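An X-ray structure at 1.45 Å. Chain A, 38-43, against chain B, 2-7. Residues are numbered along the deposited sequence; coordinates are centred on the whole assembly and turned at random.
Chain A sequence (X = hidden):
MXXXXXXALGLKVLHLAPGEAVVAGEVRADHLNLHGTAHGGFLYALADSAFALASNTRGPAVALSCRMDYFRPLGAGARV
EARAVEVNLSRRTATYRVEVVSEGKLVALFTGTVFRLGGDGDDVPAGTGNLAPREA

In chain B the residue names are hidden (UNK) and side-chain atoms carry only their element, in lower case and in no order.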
# COMPACT_ATOMS: atom_id res chain seq x y z
N ALA A 38 20.27 -8.15 -1.69
CA ALA A 38 19.61 -8.22 -0.39
C ALA A 38 18.14 -8.62 -0.57
O ALA A 38 17.40 -7.99 -1.33
CB ALA A 38 19.71 -6.87 0.31
N HIS A 39 17.74 -9.68 0.12
CA HIS A 39 16.37 -10.18 0.03
C HIS A 39 15.40 -9.09 0.49
O HIS A 39 15.67 -8.36 1.46
CB HIS A 39 16.24 -11.43 0.91
CG HIS A 39 14.98 -12.22 0.69
ND1 HIS A 39 13.74 -11.77 1.09
CD2 HIS A 39 14.79 -13.45 0.17
CE1 HIS A 39 12.84 -12.70 0.83
NE2 HIS A 39 13.45 -13.74 0.27
N GLY A 40 14.28 -8.96 -0.21
CA GLY A 40 13.30 -7.95 0.15
C GLY A 40 12.85 -8.09 1.59
O GLY A 40 12.50 -7.10 2.24
N GLY A 41 12.84 -9.32 2.08
CA GLY A 41 12.43 -9.58 3.45
C GLY A 41 13.43 -9.05 4.47
O GLY A 41 13.05 -8.72 5.59
N PHE A 42 14.70 -9.00 4.08
CA PHE A 42 15.71 -8.48 5.00
C PHE A 42 15.55 -6.97 5.10
O PHE A 42 15.56 -6.41 6.20
CB PHE A 42 17.12 -8.81 4.51
CG PHE A 42 18.20 -8.16 5.32
CD1 PHE A 42 18.50 -8.62 6.60
CD2 PHE A 42 18.87 -7.04 4.85
CE1 PHE A 42 19.45 -7.98 7.39
CE2 PHE A 42 19.82 -6.38 5.63
CZ PHE A 42 20.11 -6.86 6.90
N LEU A 43 15.40 -6.31 3.96
CA LEU A 43 15.24 -4.86 3.96
C LEU A 43 13.94 -4.49 4.66
O LEU A 43 13.89 -3.51 5.41
CB LEU A 43 15.25 -4.33 2.52
CG LEU A 43 16.57 -4.56 1.78
CD1 LEU A 43 16.45 -4.01 0.36
CD2 LEU A 43 17.71 -3.88 2.52
N UNK B 2 18.89 -21.00 -5.77
CA UNK B 2 19.35 -21.05 -4.39
C UNK B 2 19.11 -19.69 -3.77
O UNK B 2 19.59 -18.67 -4.28
c UNK B 2 21.42 -21.25 -2.93
n UNK B 2 22.29 -22.41 -0.32
c UNK B 2 22.92 -21.50 -2.91
c UNK B 2 23.21 -21.47 -0.46
n UNK B 2 23.81 -20.96 0.60
c UNK B 2 20.84 -21.40 -4.32
n UNK B 2 23.53 -21.03 -1.68
N UNK B 3 18.34 -19.66 -2.69
CA UNK B 3 18.05 -18.40 -2.01
C UNK B 3 18.59 -18.50 -0.59
O UNK B 3 17.98 -19.12 0.28
o UNK B 3 15.62 -15.98 -2.41
c UNK B 3 16.55 -18.14 -2.00
o UNK B 3 16.53 -16.35 -0.44
c UNK B 3 16.21 -16.72 -1.59
N UNK B 4 19.75 -17.88 -0.33
CA UNK B 4 20.38 -17.91 0.99
C UNK B 4 19.48 -17.50 2.15
O UNK B 4 19.48 -18.14 3.20
c UNK B 4 21.95 -17.18 -0.61
c UNK B 4 21.57 -16.97 0.83
c UNK B 4 20.61 -17.15 -1.29
N UNK B 5 18.69 -16.43 1.97
CA UNK B 5 17.82 -15.98 3.05
C UNK B 5 16.69 -16.97 3.32
O UNK B 5 16.34 -17.22 4.47
c UNK B 5 17.45 -13.75 5.10
c UNK B 5 14.95 -12.55 4.95
c UNK B 5 15.70 -12.44 6.12
c UNK B 5 15.46 -13.25 3.86
c UNK B 5 17.27 -14.59 2.72
c UNK B 5 16.95 -13.05 6.20
c UNK B 5 16.71 -13.86 3.92
N UNK B 6 16.10 -17.53 2.26
CA UNK B 6 15.05 -18.51 2.45
C UNK B 6 15.63 -19.69 3.23
O UNK B 6 15.00 -20.21 4.15
c UNK B 6 14.51 -19.01 1.11
c UNK B 6 13.64 -18.01 0.37
c UNK B 6 11.83 -19.87 -0.55
s UNK B 6 12.99 -18.68 -1.17
N UNK B 7 16.83 -20.11 2.85
CA UNK B 7 17.49 -21.23 3.51
C UNK B 7 17.76 -20.90 4.98
O UNK B 7 17.52 -21.72 5.87
o UNK B 7 20.70 -23.50 1.46
c UNK B 7 18.79 -21.56 2.79
c UNK B 7 19.56 -22.73 3.39
o UNK B 7 21.92 -22.84 3.16
c UNK B 7 20.82 -23.05 2.62
O HOH W 1 13.02 -15.35 -2.15

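Position 2 of chain B carries seven side-chain atoms: a run of three carbons, a nitrogen, and then a carbon bearing two more nitrogens. That terminal group is a guanidinium, so the residue is R2(B). It lies out of reach of the chain A stretch.

Position 3 has two carbons, the second bearing two oxygens, which makes a short carboxylate: D3(B). Its CA-to-CB bond points toward chain A, and OD1 comes within 3.4 Å of H39(A) CD2, near the plane of the imidazole at its edge. The other oxygen, OD2, accepts from water 1 at 2.7 Å, and the same water is hydrogen-bonded to H39(A) NE2 at 2.9 Å.

At position 4, three carbons close a ring onto the backbone N, the signature of proline. P4(B) begins the helix and makes no contact with the chain A stretch.

Position 5 shows one carbon followed by a ring of six carbons without a heteroatom or hydroxyl oxygen, hence F5(B). With chi1 at -162° (t), its ring reaches H39(A): F5(B) CD2 sits 3.4 Å from H39(A) CG, over one face of the imidazole. The ring centroids are 5.0 Å apart and the planes meet at 54°, an oblique pairing. The far part of the phenyl ring meets the start of the chain A helix: F5(B) CE2 is 3.8 Å from G41(A) C and 3.7 Å from F42(A) N, while F5(B) CZ is 4.2 Å from F42(A) CB. An ideal CB built on G41(A) would fall 3.4 Å from F5(B) CE2, a tight approach, and 3.1 Å from H39(A) ND1.

Position 6 has an unbranched chain of two carbons, a sulfur and a final carbon, which identifies M6(B). Its CG lies 4.3 Å from H39(A) NE2, a marginal contact. Its backbone N donates to D3(B) OD1 at 3.0 Å, capping the helix.

Position 7 has three carbons, the third bearing two oxygens, one carbon longer than the aspartate: E7(B). It is out of reach of the chain A stretch, but its OE1 forms a salt bridge with R2(B) NH1 at 2.6 Å.

The contact therefore joins two helix starts, each with a side-chain cap. H39(A) ND1 accepts from G41(A) N at 2.8 Å, which holds the imidazole where F5(B) covers one face and D3(B) meets its edge. No direct hydrogen bond crosses between the stretches; ring packing is supplemented by the water bridge, and the two stretches bury 220 Å², both sides summed, most of it on H39(A) and F5(B).

Chain B 2-7: RDPFME
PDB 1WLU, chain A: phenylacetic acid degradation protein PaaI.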